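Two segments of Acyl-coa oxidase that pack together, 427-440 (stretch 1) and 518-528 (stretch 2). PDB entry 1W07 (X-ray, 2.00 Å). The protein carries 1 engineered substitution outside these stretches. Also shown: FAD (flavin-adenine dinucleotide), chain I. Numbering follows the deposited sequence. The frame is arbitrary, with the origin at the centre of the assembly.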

ATOM      1  N   ASN B 427      -6.340   0.095  14.183  1.00 15.39           N
ATOM      2  CA  ASN B 427      -5.038  -0.363  14.646  1.00 15.31           C
ATOM      3  C   ASN B 427      -4.300   0.555  15.610  1.00 16.92           C
ATOM      4  O   ASN B 427      -3.649   0.076  16.533  1.00 20.25           O
ATOM      5  CB  ASN B 427      -4.146  -0.719  13.450  1.00 15.57           C
ATOM      6  CG  ASN B 427      -4.409  -2.123  12.951  1.00 16.91           C
ATOM      7  OD1 ASN B 427      -5.220  -2.843  13.542  1.00 18.49           O
ATOM      8  ND2 ASN B 427      -3.733  -2.529  11.887  1.00 16.24           N
ATOM      9  N   VAL B 428      -4.405   1.866  15.410  1.00 16.01           N
ATOM     10  CA  VAL B 428      -3.736   2.806  16.291  1.00 17.14           C
ATOM     11  C   VAL B 428      -4.499   2.900  17.606  1.00 18.81           C
ATOM     12  O   VAL B 428      -3.896   2.968  18.687  1.00 17.49           O
ATOM     13  CB  VAL B 428      -3.636   4.190  15.638  1.00 17.72           C
ATOM     14  CG1 VAL B 428      -3.129   5.210  16.635  1.00 19.38           C
ATOM     15  CG2 VAL B 428      -2.709   4.113  14.438  1.00 20.78           C
ATOM     16  N   VAL B 429      -5.826   2.902  17.522  1.00 14.44           N
ATOM     17  CA  VAL B 429      -6.642   2.957  18.719  1.00 18.96           C
ATOM     18  C   VAL B 429      -6.360   1.727  19.586  1.00 19.73           C
ATOM     19  O   VAL B 429      -6.232   1.841  20.804  1.00 21.47           O
ATOM     20  CB  VAL B 429      -8.146   2.996  18.368  1.00 21.20           C
ATOM     21  CG1 VAL B 429      -8.968   2.892  19.636  1.00 20.79           C
ATOM     22  CG2 VAL B 429      -8.479   4.289  17.634  1.00 23.99           C
ATOM     23  N   LEU B 430      -6.257   0.551  18.965  1.00 17.60           N
ATOM     24  CA  LEU B 430      -5.995  -0.678  19.715  1.00 21.23           C
ATOM     25  C   LEU B 430      -4.655  -0.653  20.450  1.00 22.00           C
ATOM     26  O   LEU B 430      -4.557  -1.129  21.580  1.00 21.18           O
ATOM     27  CB  LEU B 430      -6.049  -1.904  18.785  1.00 17.20           C
ATOM     28  CG  LEU B 430      -7.448  -2.269  18.296  1.00 21.34           C
ATOM     29  CD1 LEU B 430      -7.390  -3.330  17.193  1.00 24.68           C
ATOM     30  CD2 LEU B 430      -8.260  -2.757  19.484  1.00 24.47           C
ATOM     31  N   GLN B 431      -3.629  -0.099  19.807  1.00 21.07           N
ATOM     32  CA  GLN B 431      -2.310  -0.025  20.416  1.00 20.73           C
ATOM     33  C   GLN B 431      -2.300   0.953  21.590  1.00 23.18           C
ATOM     34  O   GLN B 431      -1.486   0.826  22.507  1.00 24.74           O
ATOM     35  CB  GLN B 431      -1.254   0.377  19.381  1.00 24.06           C
ATOM     36  CG  GLN B 431      -0.871  -0.742  18.389  1.00 24.92           C
ATOM     37  CD  GLN B 431      -0.156  -1.923  19.046  1.00 24.50           C
ATOM     38  OE1 GLN B 431      -0.079  -2.020  20.272  1.00 25.92           O
ATOM     39  NE2 GLN B 431       0.366  -2.832  18.225  1.00 21.33           N
ATOM     40  N   LEU B 432      -3.207   1.925  21.576  1.00 22.08           N
ATOM     41  CA  LEU B 432      -3.277   2.882  22.676  1.00 22.59           C
ATOM     42  C   LEU B 432      -3.825   2.182  23.912  1.00 23.30           C
ATOM     43  O   LEU B 432      -3.473   2.522  25.041  1.00 21.37           O
ATOM     44  CB  LEU B 432      -4.165   4.071  22.293  1.00 24.02           C
ATOM     45  CG  LEU B 432      -3.541   5.022  21.257  1.00 20.92           C
ATOM     46  CD1 LEU B 432      -4.584   6.017  20.771  1.00 22.29           C
ATOM     47  CD2 LEU B 432      -2.356   5.736  21.888  1.00 21.83           C
ATOM     48  N   GLN B 433      -4.686   1.196  23.697  1.00 22.33           N
ATOM     49  CA  GLN B 433      -5.251   0.439  24.806  1.00 24.00           C
ATOM     50  C   GLN B 433      -4.123  -0.355  25.453  1.00 21.69           C
ATOM     51  O   GLN B 433      -4.048  -0.457  26.681  1.00 21.83           O
ATOM     52  CB  GLN B 433      -6.348  -0.504  24.303  1.00 26.90           C
ATOM     53  CG  GLN B 433      -7.698   0.181  24.121  1.00 32.03           C
ATOM     54  CD  GLN B 433      -8.628  -0.574  23.186  1.00 35.58           C
ATOM     55  OE1 GLN B 433      -8.667  -1.809  23.180  1.00 37.97           O
ATOM     56  NE2 GLN B 433      -9.394   0.169  22.399  1.00 36.37           N
ATOM     57  N   VAL B 434      -3.240  -0.915  24.630  1.00 20.42           N
ATOM     58  CA  VAL B 434      -2.109  -1.681  25.150  1.00 17.63           C
ATOM     59  C   VAL B 434      -1.228  -0.740  25.964  1.00 18.78           C
ATOM     60  O   VAL B 434      -0.767  -1.091  27.051  1.00 17.98           O
ATOM     61  CB  VAL B 434      -1.272  -2.308  24.003  1.00 19.73           C
ATOM     62  CG1 VAL B 434      -0.001  -2.962  24.564  1.00 20.09           C
ATOM     63  CG2 VAL B 434      -2.107  -3.342  23.263  1.00 18.88           C
ATOM     64  N   ALA B 435      -0.996   0.459  25.436  1.00 19.54           N
ATOM     65  CA  ALA B 435      -0.167   1.450  26.122  1.00 21.73           C
ATOM     66  C   ALA B 435      -0.739   1.735  27.510  1.00 23.10           C
ATOM     67  O   ALA B 435       0.002   1.767  28.494  1.00 23.33           O
ATOM     68  CB  ALA B 435      -0.091   2.734  25.303  1.00 21.79           C
ATOM     69  N   ARG B 436      -2.050   1.946  27.598  1.00 23.17           N
ATOM     70  CA  ARG B 436      -2.665   2.198  28.899  1.00 28.93           C
ATOM     71  C   ARG B 436      -2.389   1.019  29.839  1.00 27.83           C
ATOM     72  O   ARG B 436      -2.061   1.215  31.003  1.00 32.67           O
ATOM     73  CB  ARG B 436      -4.174   2.401  28.755  1.00 29.54           C
ATOM     74  CG  ARG B 436      -4.580   3.714  28.112  1.00 28.35           C
ATOM     75  CD  ARG B 436      -6.089   3.866  28.132  1.00 32.29           C
ATOM     76  NE  ARG B 436      -6.562   4.980  27.319  1.00 30.92           N
ATOM     77  CZ  ARG B 436      -6.425   6.269  27.622  1.00 32.11           C
ATOM     78  NH1 ARG B 436      -5.824   6.654  28.743  1.00 30.32           N
ATOM     79  NH2 ARG B 436      -6.908   7.184  26.793  1.00 33.78           N
ATOM     80  N   PHE B 437      -2.526  -0.200  29.327  1.00 25.00           N
ATOM     81  CA  PHE B 437      -2.275  -1.403  30.118  1.00 24.04           C
ATOM     82  C   PHE B 437      -0.821  -1.439  30.598  1.00 24.09           C
ATOM     83  O   PHE B 437      -0.538  -1.785  31.750  1.00 23.39           O
ATOM     84  CB  PHE B 437      -2.573  -2.650  29.278  1.00 27.55           C
ATOM     85  CG  PHE B 437      -2.152  -3.941  29.927  1.00 29.74           C
ATOM     86  CD1 PHE B 437      -2.854  -4.448  31.014  1.00 29.98           C
ATOM     87  CD2 PHE B 437      -1.041  -4.641  29.460  1.00 31.49           C
ATOM     88  CE1 PHE B 437      -2.461  -5.631  31.632  1.00 30.24           C
ATOM     89  CE2 PHE B 437      -0.634  -5.833  30.073  1.00 33.34           C
ATOM     90  CZ  PHE B 437      -1.349  -6.328  31.162  1.00 33.05           C
ATOM     91  N   LEU B 438       0.099  -1.076  29.708  1.00 20.74           N
ATOM     92  CA  LEU B 438       1.512  -1.072  30.051  1.00 22.86           C
ATOM     93  C   LEU B 438       1.800  -0.018  31.102  1.00 25.47           C
ATOM     94  O   LEU B 438       2.580  -0.259  32.023  1.00 24.53           O
ATOM     95  CB  LEU B 438       2.377  -0.817  28.807  1.00 22.77           C
ATOM     96  CG  LEU B 438       2.440  -1.964  27.779  1.00 22.14           C
ATOM     97  CD1 LEU B 438       3.253  -1.513  26.569  1.00 17.23           C
ATOM     98  CD2 LEU B 438       3.056  -3.211  28.424  1.00 19.50           C
ATOM     99  N   MET B 439       1.168   1.148  30.968  1.00 24.94           N
ATOM    100  CA  MET B 439       1.370   2.229  31.927  1.00 26.06           C
ATOM    101  C   MET B 439       0.868   1.833  33.312  1.00 27.69           C
ATOM    102  O   MET B 439       1.502   2.150  34.316  1.00 28.80           O
ATOM    103  CB  MET B 439       0.668   3.507  31.456  1.00 23.81           C
ATOM    104  CG  MET B 439       1.303   4.165  30.231  1.00 22.13           C
ATOM    105  SD  MET B 439       3.054   4.583  30.422  1.00 26.13           S
ATOM    106  CE  MET B 439       3.835   3.160  29.583  1.00 19.47           C
ATOM    107  N   LYS B 440      -0.266   1.141  33.370  1.00 30.18           N
ATOM    108  CA  LYS B 440      -0.798   0.693  34.650  1.00 32.82           C
ATOM    109  C   LYS B 440       0.112  -0.366  35.266  1.00 33.65           C
ATOM    110  O   LYS B 440       0.347  -0.368  36.466  1.00 34.52           O
ATOM    111  CB  LYS B 440      -2.210   0.121  34.479  1.00 33.42           C
ATOM    112  CG  LYS B 440      -3.270   1.176  34.248  1.00 36.39           C
ATOM    113  CD  LYS B 440      -4.670   0.577  34.135  1.00 40.09           C
ATOM    114  CE  LYS B 440      -5.099  -0.159  35.403  1.00 40.74           C
ATOM    115  NZ  LYS B 440      -6.495  -0.680  35.288  1.00 42.69           N
ATOM    116  N   ASP B 518       4.553   8.520  21.303  1.00 17.95           N
ATOM    117  CA  ASP B 518       5.541   7.761  22.069  1.00 19.88           C
ATOM    118  C   ASP B 518       4.934   6.509  22.688  1.00 18.37           C
ATOM    119  O   ASP B 518       5.576   5.456  22.755  1.00 15.41           O
ATOM    120  CB  ASP B 518       6.127   8.635  23.186  1.00 21.30           C
ATOM    121  CG  ASP B 518       7.016   9.751  22.664  1.00 28.49           C
ATOM    122  OD1 ASP B 518       6.767  10.256  21.549  1.00 29.18           O
ATOM    123  OD2 ASP B 518       7.965  10.141  23.378  1.00 34.14           O
ATOM    124  N   LEU B 519       3.694   6.633  23.152  1.00 16.71           N
ATOM    125  CA  LEU B 519       3.021   5.520  23.804  1.00 17.89           C
ATOM    126  C   LEU B 519       2.743   4.382  22.833  1.00 17.60           C
ATOM    127  O   LEU B 519       2.875   3.211  23.190  1.00 17.33           O
ATOM    128  CB  LEU B 519       1.724   6.014  24.461  1.00 17.30           C
ATOM    129  CG  LEU B 519       1.953   6.933  25.677  1.00 19.99           C
ATOM    130  CD1 LEU B 519       0.682   7.707  26.034  1.00 18.67           C
ATOM    131  CD2 LEU B 519       2.427   6.080  26.846  1.00 19.93           C
ATOM    132  N   VAL B 520       2.365   4.726  21.607  1.00 15.67           N
ATOM    133  CA  VAL B 520       2.090   3.732  20.583  1.00 15.81           C
ATOM    134  C   VAL B 520       3.375   2.983  20.214  1.00 15.38           C
ATOM    135  O   VAL B 520       3.347   1.769  19.958  1.00 17.58           O
ATOM    136  CB  VAL B 520       1.509   4.389  19.305  1.00 16.72           C
ATOM    137  CG1 VAL B 520       1.513   3.387  18.156  1.00 18.51           C
ATOM    138  CG2 VAL B 520       0.095   4.884  19.583  1.00 17.07           C
ATOM    139  N   GLU B 521       4.498   3.693  20.161  1.00 16.68           N
ATOM    140  CA  GLU B 521       5.770   3.051  19.824  1.00 16.33           C
ATOM    141  C   GLU B 521       6.173   2.049  20.913  1.00 16.13           C
ATOM    142  O   GLU B 521       6.683   0.970  20.601  1.00 13.18           O
ATOM    143  CB  GLU B 521       6.866   4.092  19.650  1.00 18.13           C
ATOM    144  CG  GLU B 521       6.925   4.678  18.255  1.00 26.55           C
ATOM    145  CD  GLU B 521       7.994   5.735  18.120  1.00 29.52           C
ATOM    146  OE1 GLU B 521       9.135   5.489  18.564  1.00 38.86           O
ATOM    147  OE2 GLU B 521       7.698   6.804  17.563  1.00 34.76           O
ATOM    148  N   ALA B 522       5.943   2.395  22.182  1.00 14.64           N
ATOM    149  CA  ALA B 522       6.279   1.503  23.294  1.00 17.05           C
ATOM    150  C   ALA B 522       5.391   0.259  23.278  1.00 16.08           C
ATOM    151  O   ALA B 522       5.848  -0.844  23.582  1.00 19.06           O
ATOM    152  CB  ALA B 522       6.124   2.237  24.644  1.00 17.64           C
ATOM    153  N   ALA B 523       4.119   0.449  22.940  1.00 15.30           N
ATOM    154  CA  ALA B 523       3.171  -0.655  22.880  1.00 13.99           C
ATOM    155  C   ALA B 523       3.556  -1.594  21.734  1.00 11.32           C
ATOM    156  O   ALA B 523       3.449  -2.814  21.854  1.00 14.14           O
ATOM    157  CB  ALA B 523       1.750  -0.116  22.692  1.00 15.21           C
ATOM    158  N   ILE B 524       4.009  -1.022  20.625  1.00 13.70           N
ATOM    159  CA  ILE B 524       4.443  -1.819  19.481  1.00 14.61           C
ATOM    160  C   ILE B 524       5.660  -2.646  19.857  1.00 16.02           C
ATOM    161  O   ILE B 524       5.739  -3.823  19.500  1.00 16.21           O
ATOM    162  CB  ILE B 524       4.782  -0.921  18.258  1.00 14.62           C
ATOM    163  CG1 ILE B 524       3.471  -0.450  17.607  1.00 12.86           C
ATOM    164  CG2 ILE B 524       5.677  -1.680  17.263  1.00 13.39           C
ATOM    165  CD1 ILE B 524       3.674   0.606  16.564  1.00 14.99           C
ATOM    166  N   ALA B 525       6.609  -2.040  20.574  1.00 14.14           N
ATOM    167  CA  ALA B 525       7.821  -2.761  21.001  1.00 17.11           C
ATOM    168  C   ALA B 525       7.437  -3.936  21.898  1.00 16.69           C
ATOM    169  O   ALA B 525       8.025  -5.007  21.808  1.00 19.70           O
ATOM    170  CB  ALA B 525       8.799  -1.813  21.747  1.00 19.30           C
ATOM    171  N   HIS B 526       6.442  -3.740  22.757  1.00 19.48           N
ATOM    172  CA  HIS B 526       5.978  -4.805  23.636  1.00 18.35           C
ATOM    173  C   HIS B 526       5.402  -5.955  22.810  1.00 15.89           C
ATOM    174  O   HIS B 526       5.750  -7.112  23.014  1.00 16.65           O
ATOM    175  CB  HIS B 526       4.909  -4.276  24.582  1.00 20.87           C
ATOM    176  CG  HIS B 526       4.300  -5.335  25.448  1.00 20.00           C
ATOM    177  ND1 HIS B 526       4.987  -5.948  26.474  1.00 18.63           N
ATOM    178  CD2 HIS B 526       3.060  -5.878  25.451  1.00 17.28           C
ATOM    179  CE1 HIS B 526       4.197  -6.821  27.070  1.00 17.87           C
ATOM    180  NE2 HIS B 526       3.022  -6.796  26.470  1.00 19.01           N
ATOM    181  N   CYS B 527       4.525  -5.636  21.864  1.00 16.39           N
ATOM    182  CA  CYS B 527       3.926  -6.656  20.997  1.00 16.40           C
ATOM    183  C   CYS B 527       4.968  -7.414  20.180  1.00 14.14           C
ATOM    184  O   CYS B 527       4.810  -8.618  19.949  1.00 14.80           O
ATOM    185  CB  CYS B 527       2.920  -6.027  20.043  1.00 17.45           C
ATOM    186  SG  CYS B 527       1.532  -5.307  20.898  1.00 18.82           S
ATOM    187  N   GLN B 528       6.019  -6.724  19.730  1.00 13.46           N
ATOM    188  CA  GLN B 528       7.065  -7.379  18.941  1.00 16.13           C
ATOM    189  C   GLN B 528       7.821  -8.370  19.815  1.00 16.76           C
ATOM    190  O   GLN B 528       8.172  -9.463  19.366  1.00 19.24           O
ATOM    191  CB  GLN B 528       8.027  -6.341  18.340  1.00 16.66           C
ATOM    192  CG  GLN B 528       7.370  -5.466  17.265  1.00 14.09           C
ATOM    193  CD  GLN B 528       8.251  -4.323  16.785  1.00 15.91           C
ATOM    194  OE1 GLN B 528       9.117  -3.833  17.516  1.00 13.02           O
ATOM    195  NE2 GLN B 528       7.997  -3.854  15.568  1.00 15.47           N
TER
HETATM  196  PA  FAD I1660     -11.881   5.966  13.380  1.00 20.64           P
HETATM  197  O1A FAD I1660     -11.874   5.175  14.630  1.00 16.75           O
HETATM  198  O2A FAD I1660     -12.826   7.100  13.280  1.00 17.34           O
HETATM  199  O5B FAD I1660     -10.384   6.482  13.102  1.00 16.95           O
HETATM  200  C5B FAD I1660     -10.096   7.362  12.013  1.00 14.41           C
HETATM  201  C4B FAD I1660      -8.708   7.984  12.194  1.00 17.12           C
HETATM  202  O4B FAD I1660      -8.703   8.661  13.465  1.00 16.36           O
HETATM  203  C3B FAD I1660      -7.624   6.904  12.268  1.00 12.60           C
HETATM  204  O3B FAD I1660      -6.370   7.453  11.858  1.00 15.74           O
HETATM  205  C2B FAD I1660      -7.604   6.573  13.759  1.00 16.69           C
HETATM  206  O2B FAD I1660      -6.306   6.119  14.148  1.00 13.64           O
HETATM  207  C1B FAD I1660      -7.813   7.968  14.356  1.00 16.87           C
HETATM  208  N9A FAD I1660      -8.378   7.885  15.723  1.00 15.69           N
HETATM  209  C8A FAD I1660      -9.645   7.616  16.037  1.00 17.20           C
HETATM  210  N7A FAD I1660      -9.789   7.620  17.363  1.00 14.24           N
HETATM  211  C5A FAD I1660      -8.604   7.888  17.900  1.00 13.49           C
HETATM  212  C6A FAD I1660      -8.149   8.033  19.205  1.00 14.48           C
HETATM  213  N6A FAD I1660      -8.948   7.808  20.242  1.00 13.14           N
HETATM  214  N1A FAD I1660      -6.806   8.368  19.412  1.00 17.37           N
HETATM  215  C2A FAD I1660      -5.954   8.539  18.316  1.00 13.71           C
HETATM  216  N3A FAD I1660      -6.420   8.382  17.090  1.00 18.81           N
HETATM  217  C4A FAD I1660      -7.706   8.065  16.855  1.00 13.08           C
HETATM  218  N1  FAD I1660     -18.906  -2.805  11.274  1.00 16.13           N
HETATM  219  C2  FAD I1660     -19.979  -3.581  11.731  1.00 18.73           C
HETATM  220  O2  FAD I1660     -20.633  -3.214  12.704  1.00 24.47           O
HETATM  221  N3  FAD I1660     -20.302  -4.768  11.056  1.00 17.62           N
HETATM  222  C4  FAD I1660     -19.561  -5.167   9.936  1.00 20.17           C
HETATM  223  O4  FAD I1660     -19.834  -6.228   9.372  1.00 15.16           O
HETATM  224  C4X FAD I1660     -18.512  -4.377   9.477  1.00 18.39           C
HETATM  225  N5  FAD I1660     -17.811  -4.720   8.310  1.00 16.82           N
HETATM  226  C5X FAD I1660     -16.767  -3.925   7.830  1.00 19.12           C
HETATM  227  C6  FAD I1660     -16.165  -4.222   6.613  1.00 16.54           C
HETATM  228  C7  FAD I1660     -15.207  -3.369   6.079  1.00 18.94           C
HETATM  229  C7M FAD I1660     -14.579  -3.723   4.731  1.00 19.89           C
HETATM  230  C8  FAD I1660     -14.842  -2.209   6.771  1.00 20.31           C
HETATM  231  C8M FAD I1660     -13.790  -1.252   6.207  1.00 19.05           C
HETATM  232  C9  FAD I1660     -15.440  -1.922   7.993  1.00 16.78           C
HETATM  233  C9A FAD I1660     -16.402  -2.770   8.533  1.00 19.98           C
HETATM  234  N10 FAD I1660     -17.065  -2.456   9.728  1.00 16.92           N
HETATM  235  C10 FAD I1660     -18.177  -3.206  10.146  1.00 18.32           C
HETATM  236  C1' FAD I1660     -16.687  -1.259  10.519  1.00 16.57           C
HETATM  237  C2' FAD I1660     -15.404  -1.537  11.309  1.00 17.80           C
HETATM  238  O2' FAD I1660     -15.565  -2.715  12.101  1.00 19.53           O
HETATM  239  C3' FAD I1660     -14.951  -0.382  12.207  1.00 20.91           C
HETATM  240  O3' FAD I1660     -15.993  -0.058  13.131  1.00 23.05           O
HETATM  241  C4' FAD I1660     -14.589   0.877  11.415  1.00 20.36           C
HETATM  242  O4' FAD I1660     -13.989   0.549  10.159  1.00 18.60           O
HETATM  243  C5' FAD I1660     -13.624   1.726  12.242  1.00 23.99           C
HETATM  244  O5' FAD I1660     -13.126   2.814  11.464  1.00 25.84           O
HETATM  245  P   FAD I1660     -13.549   4.326  11.798  1.00 21.67           P
HETATM  246  O1P FAD I1660     -14.093   4.906  10.552  1.00 19.08           O
HETATM  247  O2P FAD I1660     -14.392   4.329  13.014  1.00 22.97           O
HETATM  248  O3P FAD I1660     -12.124   4.991  12.126  1.00 19.51           O

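Residues 427-440 and 518-528 are both helical, and they cross almost at right angles: their N-to-C directions lie 82° apart, with the axes 8.2 Å from each other at closest approach. Each helix is held by its own i to i+4 hydrogen bonds, such as that from Ala-435 N to Gln-431 O (3.0 Å) in the first and from Ala-523 N to Leu-519 O (3.0 Å) in the second. The backbones come nearest where small residues meet, the CA atoms of Ala-435 and Ala-523 being 5.1 Å apart; from Gln-431 CA to Val-520 CA the separation is 5.8 Å. No hydrogen bond links the two stretches. The 603 Å² buried between them, summed over both sides, is secured by close packing.

At the crossing, Ala-523 points toward the first helix and fits as a knob among Gln-431, Val-434, Ala-435 and Leu-438. Its methyl reaches the backbone itself, with Ala-523 CB 3.4 Å from Gln-431 O and 3.9 Å from Ala-435 N, and it also meets Val-434 CG1 at 3.8 Å. Ala-435 makes the complementary approach: its CB lies 3.7 Å from Leu-519 O and 3.8 Å from Leu-519 CB. Single methyl groups on both sides thus fill the space at the crossing while allowing side chain to pack directly on backbone.

Gln-431 provides the reciprocal knob, seated among Val-520, Ala-523, Ile-524 and Cys-527. Its m, m conformation lays the amide along the near side of the second helix, in the direction of its C-terminus, placing Gln-431 NE2 4.0 Å from Ile-524 CG1 and Gln-431 OE1 3.6 Å from Ala-523 CB. The aliphatic part of the side chain suits this largely apolar pocket, but the carbonyl oxygen is less well served: Gln-431 OE1 is buried by the contact and has no hydrogen-bonding partner in the model, although it lies 3.7 Å from Cys-527 SG.

Toward the C-terminal end of stretch 1, Leu-438 (m, t) packs against both backbone and side chain. Leu-438 CD1 is 3.8 Å from Ala-523 CA and 3.8 Å from His-526 CB, while Leu-438 CD2 sits over one face of the His-526 imidazole, 3.8 Å from the ring centroid and only 6° off the normal. This CH-pi contact uses the flat surface of the ring for apolar packing, while His-526 ND1 is hydrogen-bonded elsewhere in the structure. Met-439 starts sideways, but its flexible chain brings SD within 3.9 Å of Leu-519 CD2.

Near the start of stretch 1, Val-520 CG2 contacts Leu-432 CD2 at 3.5 Å and, more loosely, Val-428 CG1 at 4.4 Å. The branches of Leu-432 serve two neighbours: CD2 meets Val-520, whereas Leu-432 CD1 lies 3.5 Å from N1A of the FAD adenine. Val-428 likewise borders the cofactor, its CB 3.6 Å from FAD O2B, so this end of the helix packs against both the second stretch and the FAD.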